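Local coordinates for protein lipid binding hydrolase (Escherichia coli, PDB 2IF6) that probably acts as a lipid-binding hydrolase with a permuted papain-like amidase fold, at residues K92-K97 with D108-S113; S29-T34 with A167-P172; P44-A49 with K59-H64. One frame throughout, in Å; residues are numbered along the deposited sequence. Where two conformers were deposited one is given.

Interaction 1: residues K92-K97 with D108-S113; sequences KRYLGK and DRQYCS
Lys97 and Tyr94 touch Gln110 and Asp108 by van der Waals contact, with no direct bond. The Lys97 chain lies alongside the other segment. Its CB meets Gln110 CG at 3.9 Å, and further out its CD comes to 3.3 Å from Asp108 O, a non-bonded approach. The chain folds at its second torsion (chi2 -79°) and again at its last. These bends bring the ammonium group to Asp107 O, its hydrogen-bond partner. Lys97 NZ and Asp108 OD1 stay 7.0 Å apart, so this lysine and this carboxylate form no salt bridge.

The second side-chain meeting is between an aromatic ring and an amide. Gln110 NE2 comes to the edge of the Tyr94 ring, near its plane, 3.7 Å from CD1. The amide is turned steeply against the ring, with the planes 77° apart. Asp107 OD1 takes a hydrogen bond from Gln110 NE2 and so helps to fix the rotation of the amide. The Tyr94 ring also rests on Val115, Val119 and Asn122 of helix 112-124.

No direct hydrogen bond joins the segments. One water does so instead, donating to Lys97 O at 3.1 Å and to Gln110 O at 3.1 Å. The water bridges the two carbonyls.

A turn and a helix start shape the ends. Residues Tyr94 to Lys97 form a type II beta turn, closed by Lys97 N to Tyr94 O at 3.2 Å. Gly96 takes the positive phi of 84° that this turn needs at its third position. On the other side Tyr111 is the N-cap of helix 112-124, and its N bonds to Glu114 OE1. Cys112 follows in the first turn of that helix, the place of the nucleophilic cysteine in papain-like folds, and is consistent with that role here.

Interaction 2: residues S29-T34 with A167-P172; sequences SDYSHT and AVFDAP
Ser29 OG, beside the Tyr31 ring that meets Phe169, is held by two groups. It accepts a hydrogen bond from Tyr31 N at 2.9 Å. The bond is nearly straight, at 166°, and closes an ST turn. Gln166 OE1 is its second partner, and the same amide reaches Asp170 through NE2 to OD2, so one side chain ties the loop to the end of the helix.

The contact itself is the meeting of two rings. Tyr31 CE2 lies over one face of the Phe169 ring, 3.5 Å from CD1 and towards the rim of that ring. The centroids are 4.8 Å apart and the planes meet at 31°, an oblique aromatic pair. Tyr31 OH lies above the rim, 3.6 Å from Phe169 CE1. Phe169 has CG anti to its backbone N (chi1 -175°), which carries the ring off the helix towards Tyr31. Asp170 OD1 lies at the edge of the Phe169 ring, in its plane. Arg73 lies against the same ring in a cation-pi contact and bonds to Phe169 O through NH2.

The helix stops here. Asp170 is the first residue to leave helical geometry, and Ala171 N still bonds back to Val168 O at 3.0 Å.

In the fold, the loop 29-32 leads from helix 20-27 into strand 33-40. Ser32 and His33 form a classic beta bulge opposite Gln13 of strand 10-13. The two rings join the entry of a central sheet strand to the last turn of helix 165-169, while Val168 packs on Ile10 of strand 10-13 and on Ser113 of helix 112-124.

Interaction 3: residues P44-A49 with K59-H64; sequences PYVFEA and KQWIAH
Val46 and Glu48 meet Trp61 where helix 58-63 folds back on the six-stranded antiparallel sheet of this papain-like fold. The helix directly follows the hairpin of strands 43-49 and 53-57.

The tight part is the indole. Val46 CG1 lies over one face of it, 3.5 Å from the centroid of the five-membered ring and only 15° off the normal, a CH-pi contact. Val46 CG2 comes 3.8 Å from Trp61 CB, so both methyls are used. Trp61 has CG anti to its backbone N (chi1 -166°), which swings the indole across the strand.

Glu48 comes to the indole edge instead. Trp61 NE1 donates to Glu48 OE1 at 2.9 Å, but the bond is bent to 126° and weak. The carboxylate is turned well out of the ring plane. Its stronger partners lie elsewhere: His33 NE2 at OE1 and Thr56 OG1 at OE2. His33 also meets the indole ring to ring. Trp61 thus packs beside the possible His33-Glu48 part of a catalytic triad.

The other side of the helix is loose. Lys59, Ala63 and His64 are exposed to solvent, and the Lys59 chain leads away from the strand.

The carboxylate stays close to the indole edge, with Glu48 CD 3.4 Å from Trp61 CD1.

How the interactions relate
The three contacts surround one probable active site. Their centres lie about 15 to 18 Å apart. Interaction 1 brings Cys112 at the start of helix 112-124, interaction 2 brings His33 on strand 33-40, and interaction 3 brings Glu48 on the adjacent strand 43-49. His33 NE2 and Glu48 OE1 are 2.7 Å apart, a probable hydrogen bond, and Cys112 CB packs 3.3 Å from His33 ND1. This fits a Cys-His-Glu triad, though it is unconfirmed. Interaction 3 closes before interaction 1 opens, and both fall between the two segments of interaction 2. The histidine thus precedes the cysteine in sequence, consistent with a permuted papain-like enzyme.

Interaction 1: residues K92-K97 with D108-S113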
loop_
_atom_site.group_PDB
_atom_site.type_symbol
_atom_site.label_atom_id
_atom_site.label_comp_id
_atom_site.label_asym_id
_atom_site.label_seq_id
_atom_site.Cartn_x
_atom_site.Cartn_y
_atom_site.Cartn_z
ATOM N N LYS A 92 -9.393 1.056 12.068
ATOM C CA LYS A 92 -9.794 2.254 12.823
ATOM C C LYS A 92 -8.699 2.791 13.735
ATOM O O LYS A 92 -8.644 3.974 13.980
ATOM C CB LYS A 92 -11.042 1.980 13.665
ATOM C CG LYS A 92 -12.296 1.801 12.850
ATOM C CD LYS A 92 -13.501 1.559 13.770
ATOM C CE LYS A 92 -14.771 1.436 12.924
ATOM N NZ LYS A 92 -16.000 1.051 13.718
ATOM N N ARG A 93 -7.832 1.918 14.222
ATOM C CA ARG A 93 -6.774 2.282 15.169
ATOM C C ARG A 93 -5.680 3.146 14.541
ATOM O O ARG A 93 -4.926 3.783 15.255
ATOM C CB ARG A 93 -6.150 1.026 15.797
ATOM C CG ARG A 93 -7.173 0.048 16.425
ATOM C CD ARG A 93 -6.527 -1.269 16.877
ATOM N NE ARG A 93 -5.321 -1.061 17.679
ATOM C CZ ARG A 93 -4.209 -1.793 17.555
ATOM N NH1 ARG A 93 -4.147 -2.786 16.659
ATOM N NH2 ARG A 93 -3.147 -1.531 18.318
ATOM N N TYR A 94 -5.603 3.180 13.208
ATOM C CA TYR A 94 -4.545 3.920 12.492
ATOM C C TYR A 94 -5.050 5.233 11.875
ATOM O O TYR A 94 -4.252 6.025 11.354
ATOM C CB TYR A 94 -3.939 3.032 11.382
ATOM C CG TYR A 94 -3.280 1.775 11.921
ATOM C CD1 TYR A 94 -1.921 1.748 12.204
ATOM C CD2 TYR A 94 -4.024 0.623 12.153
ATOM C CE1 TYR A 94 -1.313 0.579 12.709
ATOM C CE2 TYR A 94 -3.442 -0.530 12.685
ATOM C CZ TYR A 94 -2.093 -0.547 12.954
ATOM O OH TYR A 94 -1.521 -1.695 13.466
ATOM N N LEU A 95 -6.364 5.470 11.927
ATOM C CA LEU A 95 -6.922 6.655 11.305
ATOM C C LEU A 95 -6.317 7.911 11.911
ATOM O O LEU A 95 -6.088 7.982 13.133
ATOM C CB LEU A 95 -8.451 6.709 11.467
ATOM C CG LEU A 95 -9.232 5.695 10.650
ATOM C CD1 LEU A 95 -10.654 5.546 11.153
ATOM C CD2 LEU A 95 -9.223 6.062 9.108
ATOM N N GLY A 96 -6.038 8.886 11.060
ATOM C CA GLY A 96 -5.460 10.144 11.515
ATOM C C GLY A 96 -3.954 10.184 11.679
ATOM O O GLY A 96 -3.412 11.249 11.937
ATOM N N LYS A 97 -3.267 9.055 11.548
ATOM C CA LYS A 97 -1.787 9.037 11.622
ATOM C C LYS A 97 -1.201 9.790 10.417
ATOM O O LYS A 97 -1.661 9.592 9.280
ATOM C CB LYS A 97 -1.251 7.607 11.640
ATOM C CG LYS A 97 -1.478 6.837 12.980
ATOM C CD LYS A 97 -0.461 7.252 14.025
ATOM C CE LYS A 97 -0.755 6.627 15.425
ATOM N NZ LYS A 97 -0.512 5.167 15.348
ATOM N N ASP A 108 4.344 5.612 14.785
ATOM C CA ASP A 108 4.130 7.067 14.860
ATOM C C ASP A 108 3.484 7.668 13.591
ATOM O O ASP A 108 2.566 8.477 13.684
ATOM C CB ASP A 108 5.455 7.764 15.168
ATOM C CG ASP A 108 6.037 7.344 16.539
ATOM O OD1 ASP A 108 6.235 6.114 16.790
ATOM O OD2 ASP A 108 6.292 8.258 17.362
ATOM N N ARG A 109 3.993 7.304 12.418
ATOM C CA ARG A 109 3.467 7.793 11.135
ATOM C C ARG A 109 3.298 6.595 10.197
ATOM O O ARG A 109 3.909 5.561 10.442
ATOM C CB ARG A 109 4.459 8.783 10.511
ATOM C CG ARG A 109 4.946 9.859 11.511
ATOM C CD ARG A 109 5.639 11.068 10.838
ATOM N NE ARG A 109 6.927 10.706 10.246
ATOM C CZ ARG A 109 7.690 11.520 9.501
ATOM N NH1 ARG A 109 7.329 12.779 9.268
ATOM N NH2 ARG A 109 8.826 11.067 8.995
ATOM N N GLN A 110 2.511 6.719 9.122
ATOM C CA GLN A 110 2.249 5.550 8.256
ATOM C C GLN A 110 2.477 5.839 6.791
ATOM O O GLN A 110 2.067 6.919 6.318
ATOM C CB GLN A 110 0.804 5.060 8.479
ATOM C CG GLN A 110 0.514 4.534 9.906
ATOM C CD GLN A 110 1.128 3.174 10.171
ATOM O OE1 GLN A 110 1.266 2.363 9.264
ATOM N NE2 GLN A 110 1.474 2.908 11.432
ATOM N N TYR A 111 3.133 4.911 6.065
ATOM C CA TYR A 111 3.125 4.983 4.606
ATOM C C TYR A 111 2.174 3.923 4.036
ATOM O O TYR A 111 1.596 3.134 4.784
ATOM C CB TYR A 111 4.543 4.939 3.977
ATOM C CG TYR A 111 5.363 3.715 4.321
ATOM C CD1 TYR A 111 5.456 2.633 3.430
ATOM C CD2 TYR A 111 6.055 3.632 5.529
ATOM C CE1 TYR A 111 6.226 1.519 3.737
ATOM C CE2 TYR A 111 6.840 2.525 5.831
ATOM C CZ TYR A 111 6.913 1.466 4.932
ATOM O OH TYR A 111 7.678 0.354 5.245
ATOM N N CYS A 112 1.947 3.936 2.729
ATOM C CA CYS A 112 0.799 3.218 2.179
ATOM C C CYS A 112 0.790 1.707 2.411
ATOM O O CYS A 112 -0.242 1.128 2.840
ATOM C CB CYS A 112 0.628 3.538 0.690
ATOM S SG CYS A 112 2.015 3.032 -0.314
ATOM N N SER A 113 1.897 1.041 2.090
ATOM C CA SER A 113 1.938 -0.417 2.191
ATOM C C SER A 113 2.199 -0.827 3.633
ATOM O O SER A 113 1.767 -1.906 4.054
ATOM C CB SER A 113 2.974 -1.017 1.238
ATOM O OG SER A 113 4.122 -0.181 1.250
HETATM O O HOH W 1 -0.540 8.561 6.598
#

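Interaction 2: residues S29-T34 with A167-P172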
loop_
_atom_site.group_PDB
_atom_site.type_symbol
_atom_site.label_atom_id
_atom_site.label_comp_id
_atom_site.label_asym_id
_atom_site.label_seq_id
_atom_site.Cartn_x
_atom_site.Cartn_y
_atom_site.Cartn_z
ATOM N N SER A 29 8.697 -2.309 -9.890
ATOM C CA SER A 29 7.253 -2.494 -9.824
ATOM C C SER A 29 6.597 -1.378 -10.581
ATOM O O SER A 29 7.165 -0.284 -10.667
ATOM C CB SER A 29 6.793 -2.449 -8.344
ATOM O OG SER A 29 5.376 -2.580 -8.239
ATOM N N ASP A 30 5.414 -1.662 -11.117
ATOM C CA ASP A 30 4.474 -0.665 -11.571
ATOM C C ASP A 30 3.694 0.044 -10.452
ATOM O O ASP A 30 3.101 1.075 -10.698
ATOM C CB ASP A 30 3.456 -1.325 -12.500
ATOM C CG ASP A 30 4.081 -1.810 -13.820
ATOM O OD1 ASP A 30 5.094 -1.197 -14.250
ATOM O OD2 ASP A 30 3.528 -2.795 -14.409
ATOM N N TYR A 31 3.652 -0.515 -9.251
ATOM C CA TYR A 31 2.736 -0.021 -8.216
ATOM C C TYR A 31 3.472 0.944 -7.320
ATOM O O TYR A 31 4.516 0.598 -6.751
ATOM C CB TYR A 31 2.171 -1.175 -7.349
ATOM C CG TYR A 31 1.711 -2.304 -8.211
ATOM C CD1 TYR A 31 0.912 -2.052 -9.313
ATOM C CD2 TYR A 31 2.137 -3.622 -7.977
ATOM C CE1 TYR A 31 0.524 -3.065 -10.178
ATOM C CE2 TYR A 31 1.746 -4.635 -8.838
ATOM C CZ TYR A 31 0.938 -4.325 -9.930
ATOM O OH TYR A 31 0.523 -5.286 -10.784
ATOM N N SER A 32 2.924 2.132 -7.167
ATOM C CA SER A 32 3.537 3.081 -6.268
ATOM C C SER A 32 2.593 3.624 -5.195
ATOM O O SER A 32 2.987 4.513 -4.407
ATOM C CB SER A 32 4.214 4.196 -7.089
ATOM O OG SER A 32 3.258 4.888 -7.865
ATOM N N HIS A 33 1.354 3.109 -5.157
ATOM C CA HIS A 33 0.445 3.414 -4.049
ATOM C C HIS A 33 -0.506 2.250 -3.836
ATOM O O HIS A 33 -0.807 1.538 -4.785
ATOM C CB HIS A 33 -0.354 4.686 -4.327
ATOM C CG HIS A 33 -1.153 5.168 -3.151
ATOM N ND1 HIS A 33 -0.621 5.270 -1.878
ATOM C CD2 HIS A 33 -2.447 5.570 -3.057
ATOM C CE1 HIS A 33 -1.557 5.727 -1.054
ATOM N NE2 HIS A 33 -2.676 5.905 -1.741
ATOM N N THR A 34 -0.930 2.026 -2.593
ATOM C CA THR A 34 -1.857 0.918 -2.287
ATOM C C THR A 34 -2.824 1.364 -1.182
ATOM O O THR A 34 -2.531 2.305 -0.424
ATOM C CB THR A 34 -1.076 -0.381 -1.926
ATOM O OG1 THR A 34 -1.961 -1.501 -1.808
ATOM C CG2 THR A 34 -0.331 -0.222 -0.639
ATOM N N ALA A 167 5.760 -5.876 -2.723
ATOM C CA ALA A 167 5.836 -6.967 -1.749
ATOM C C ALA A 167 4.449 -7.435 -1.313
ATOM O O ALA A 167 4.217 -8.632 -1.273
ATOM C CB ALA A 167 6.670 -6.614 -0.581
ATOM N N VAL A 168 3.522 -6.508 -1.041
ATOM C CA VAL A 168 2.159 -6.910 -0.651
ATOM C C VAL A 168 1.487 -7.598 -1.817
ATOM O O VAL A 168 0.858 -8.644 -1.672
ATOM C CB VAL A 168 1.295 -5.712 -0.230
ATOM C CG1 VAL A 168 -0.144 -6.182 0.137
ATOM C CG2 VAL A 168 1.984 -4.971 0.923
ATOM N N PHE A 169 1.655 -7.033 -3.011
ATOM C CA PHE A 169 1.017 -7.629 -4.171
ATOM C C PHE A 169 1.367 -9.093 -4.333
ATOM O O PHE A 169 0.502 -9.902 -4.668
ATOM C CB PHE A 169 1.436 -6.886 -5.453
ATOM C CG PHE A 169 0.718 -7.363 -6.683
ATOM C CD1 PHE A 169 -0.457 -6.715 -7.103
ATOM C CD2 PHE A 169 1.194 -8.447 -7.425
ATOM C CE1 PHE A 169 -1.147 -7.143 -8.206
ATOM C CE2 PHE A 169 0.495 -8.886 -8.559
ATOM C CZ PHE A 169 -0.671 -8.239 -8.951
ATOM N N ASP A 170 2.639 -9.424 -4.133
ATOM C CA ASP A 170 3.188 -10.759 -4.384
ATOM C C ASP A 170 3.017 -11.703 -3.199
ATOM O O ASP A 170 3.576 -12.823 -3.198
ATOM C CB ASP A 170 4.678 -10.626 -4.660
ATOM C CG ASP A 170 4.973 -10.105 -6.052
ATOM O OD1 ASP A 170 4.126 -10.258 -6.966
ATOM O OD2 ASP A 170 6.083 -9.584 -6.212
ATOM N N ALA A 171 2.281 -11.257 -2.188
ATOM C CA ALA A 171 1.967 -12.111 -1.044
ATOM C C ALA A 171 1.298 -13.425 -1.523
ATOM O O ALA A 171 0.486 -13.395 -2.463
ATOM C CB ALA A 171 1.089 -11.373 -0.076
ATOM N N PRO A 172 1.665 -14.569 -0.915
ATOM C CA PRO A 172 1.177 -15.864 -1.410
ATOM C C PRO A 172 -0.332 -16.098 -1.286
ATOM O O PRO A 172 -0.910 -16.843 -2.088
ATOM C CB PRO A 172 1.952 -16.897 -0.590
ATOM C CG PRO A 172 2.416 -16.199 0.589
ATOM C CD PRO A 172 2.603 -14.733 0.218
#

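Interaction 3: residues P44-A49 with K59-H64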
loop_
_atom_site.group_PDB
_atom_site.type_symbol
_atom_site.label_atom_id
_atom_site.label_comp_id
_atom_site.label_asym_id
_atom_site.label_seq_id
_atom_site.Cartn_x
_atom_site.Cartn_y
_atom_site.Cartn_z
ATOM N N PRO A 44 -18.256 1.354 -1.158
ATOM C CA PRO A 44 -16.808 1.120 -1.144
ATOM C C PRO A 44 -15.942 2.372 -0.914
ATOM O O PRO A 44 -16.025 3.371 -1.662
ATOM C CB PRO A 44 -16.538 0.505 -2.510
ATOM C CG PRO A 44 -17.588 1.058 -3.387
ATOM C CD PRO A 44 -18.799 1.347 -2.532
ATOM N N TYR A 45 -15.130 2.290 0.131
ATOM C CA TYR A 45 -14.136 3.291 0.417
ATOM C C TYR A 45 -12.773 2.622 0.365
ATOM O O TYR A 45 -12.675 1.416 0.587
ATOM C CB TYR A 45 -14.360 3.894 1.805
ATOM C CG TYR A 45 -15.599 4.793 1.871
ATOM C CD1 TYR A 45 -15.474 6.180 2.037
ATOM C CD2 TYR A 45 -16.886 4.253 1.780
ATOM C CE1 TYR A 45 -16.594 6.997 2.099
ATOM C CE2 TYR A 45 -18.045 5.084 1.820
ATOM C CZ TYR A 45 -17.871 6.445 2.002
ATOM O OH TYR A 45 -18.971 7.271 2.052
ATOM N N VAL A 46 -11.733 3.409 0.111
ATOM C CA VAL A 46 -10.363 2.929 0.164
ATOM C C VAL A 46 -9.687 3.535 1.412
ATOM O O VAL A 46 -9.519 4.773 1.522
ATOM C CB VAL A 46 -9.559 3.256 -1.148
ATOM C CG1 VAL A 46 -8.086 2.791 -1.013
ATOM C CG2 VAL A 46 -10.235 2.623 -2.371
ATOM N N PHE A 47 -9.315 2.655 2.350
ATOM C CA PHE A 47 -8.534 3.022 3.536
ATOM C C PHE A 47 -7.083 3.134 3.088
ATOM O O PHE A 47 -6.523 2.145 2.583
ATOM C CB PHE A 47 -8.657 1.861 4.543
ATOM C CG PHE A 47 -7.735 1.946 5.728
ATOM C CD1 PHE A 47 -8.079 2.732 6.836
ATOM C CD2 PHE A 47 -6.544 1.192 5.772
ATOM C CE1 PHE A 47 -7.268 2.795 7.984
ATOM C CE2 PHE A 47 -5.697 1.261 6.930
ATOM C CZ PHE A 47 -6.075 2.066 8.033
ATOM N N GLU A 48 -6.479 4.321 3.245
ATOM C CA GLU A 48 -5.117 4.542 2.726
ATOM C C GLU A 48 -4.327 5.511 3.592
ATOM O O GLU A 48 -4.916 6.389 4.215
ATOM C CB GLU A 48 -5.188 5.103 1.305
ATOM C CG GLU A 48 -6.080 6.375 1.234
ATOM C CD GLU A 48 -5.979 7.099 -0.089
ATOM O OE1 GLU A 48 -5.066 6.797 -0.888
ATOM O OE2 GLU A 48 -6.794 8.013 -0.325
ATOM N N ALA A 49 -3.010 5.337 3.628
ATOM C CA ALA A 49 -2.118 6.249 4.358
ATOM C C ALA A 49 -1.619 7.257 3.347
ATOM O O ALA A 49 -0.747 6.946 2.548
ATOM C CB ALA A 49 -0.971 5.488 4.976
ATOM N N LYS A 59 -14.398 5.759 -6.157
ATOM C CA LYS A 59 -14.370 6.422 -7.446
ATOM C C LYS A 59 -13.272 7.476 -7.441
ATOM O O LYS A 59 -12.481 7.539 -8.376
ATOM C CB LYS A 59 -15.737 7.032 -7.805
ATOM C CG LYS A 59 -15.695 7.796 -9.132
ATOM C CD LYS A 59 -17.030 8.523 -9.434
ATOM C CE LYS A 59 -16.809 9.574 -10.545
ATOM N NZ LYS A 59 -15.943 10.671 -10.022
ATOM N N GLN A 60 -13.194 8.263 -6.367
ATOM C CA GLN A 60 -12.178 9.318 -6.260
ATOM C C GLN A 60 -10.740 8.717 -6.157
ATOM O O GLN A 60 -9.775 9.213 -6.781
ATOM C CB GLN A 60 -12.523 10.228 -5.079
ATOM C CG GLN A 60 -11.419 11.126 -4.538
ATOM C CD GLN A 60 -11.820 11.770 -3.200
ATOM O OE1 GLN A 60 -13.005 12.082 -2.983
ATOM N NE2 GLN A 60 -10.845 11.937 -2.294
ATOM N N TRP A 61 -10.600 7.664 -5.362
ATOM C CA TRP A 61 -9.307 6.971 -5.266
ATOM C C TRP A 61 -8.759 6.525 -6.629
ATOM O O TRP A 61 -7.598 6.722 -6.931
ATOM C CB TRP A 61 -9.423 5.762 -4.334
ATOM C CG TRP A 61 -8.084 5.234 -3.945
ATOM C CD1 TRP A 61 -7.326 5.632 -2.876
ATOM C CD2 TRP A 61 -7.308 4.249 -4.654
ATOM N NE1 TRP A 61 -6.131 4.924 -2.853
ATOM C CE2 TRP A 61 -6.117 4.057 -3.924
ATOM C CE3 TRP A 61 -7.519 3.504 -5.827
ATOM C CZ2 TRP A 61 -5.135 3.163 -4.338
ATOM C CZ3 TRP A 61 -6.558 2.593 -6.219
ATOM C CH2 TRP A 61 -5.368 2.443 -5.476
ATOM N N ILE A 62 -9.607 5.911 -7.454
ATOM C CA ILE A 62 -9.154 5.359 -8.729
ATOM C C ILE A 62 -8.758 6.478 -9.701
ATOM O O ILE A 62 -7.791 6.336 -10.477
ATOM C CB ILE A 62 -10.252 4.512 -9.388
ATOM C CG1 ILE A 62 -10.467 3.223 -8.577
ATOM C CG2 ILE A 62 -9.899 4.238 -10.895
ATOM C CD1 ILE A 62 -11.685 2.384 -9.021
ATOM N N ALA A 63 -9.527 7.565 -9.654
ATOM C CA ALA A 63 -9.361 8.734 -10.545
ATOM C C ALA A 63 -8.010 9.390 -10.286
ATOM O O ALA A 63 -7.413 9.981 -11.175
ATOM C CB ALA A 63 -10.502 9.748 -10.288
ATOM N N HIS A 64 -7.537 9.287 -9.055
ATOM C CA HIS A 64 -6.248 9.864 -8.675
ATOM C C HIS A 64 -5.036 9.080 -9.223
ATOM O O HIS A 64 -3.918 9.598 -9.262
ATOM C CB HIS A 64 -6.158 10.002 -7.153
ATOM C CG HIS A 64 -6.792 11.250 -6.613
ATOM N ND1 HIS A 64 -7.542 11.263 -5.457
ATOM C CD2 HIS A 64 -6.769 12.530 -7.059
ATOM C CE1 HIS A 64 -7.962 12.493 -5.219
ATOM N NE2 HIS A 64 -7.509 13.281 -6.177
#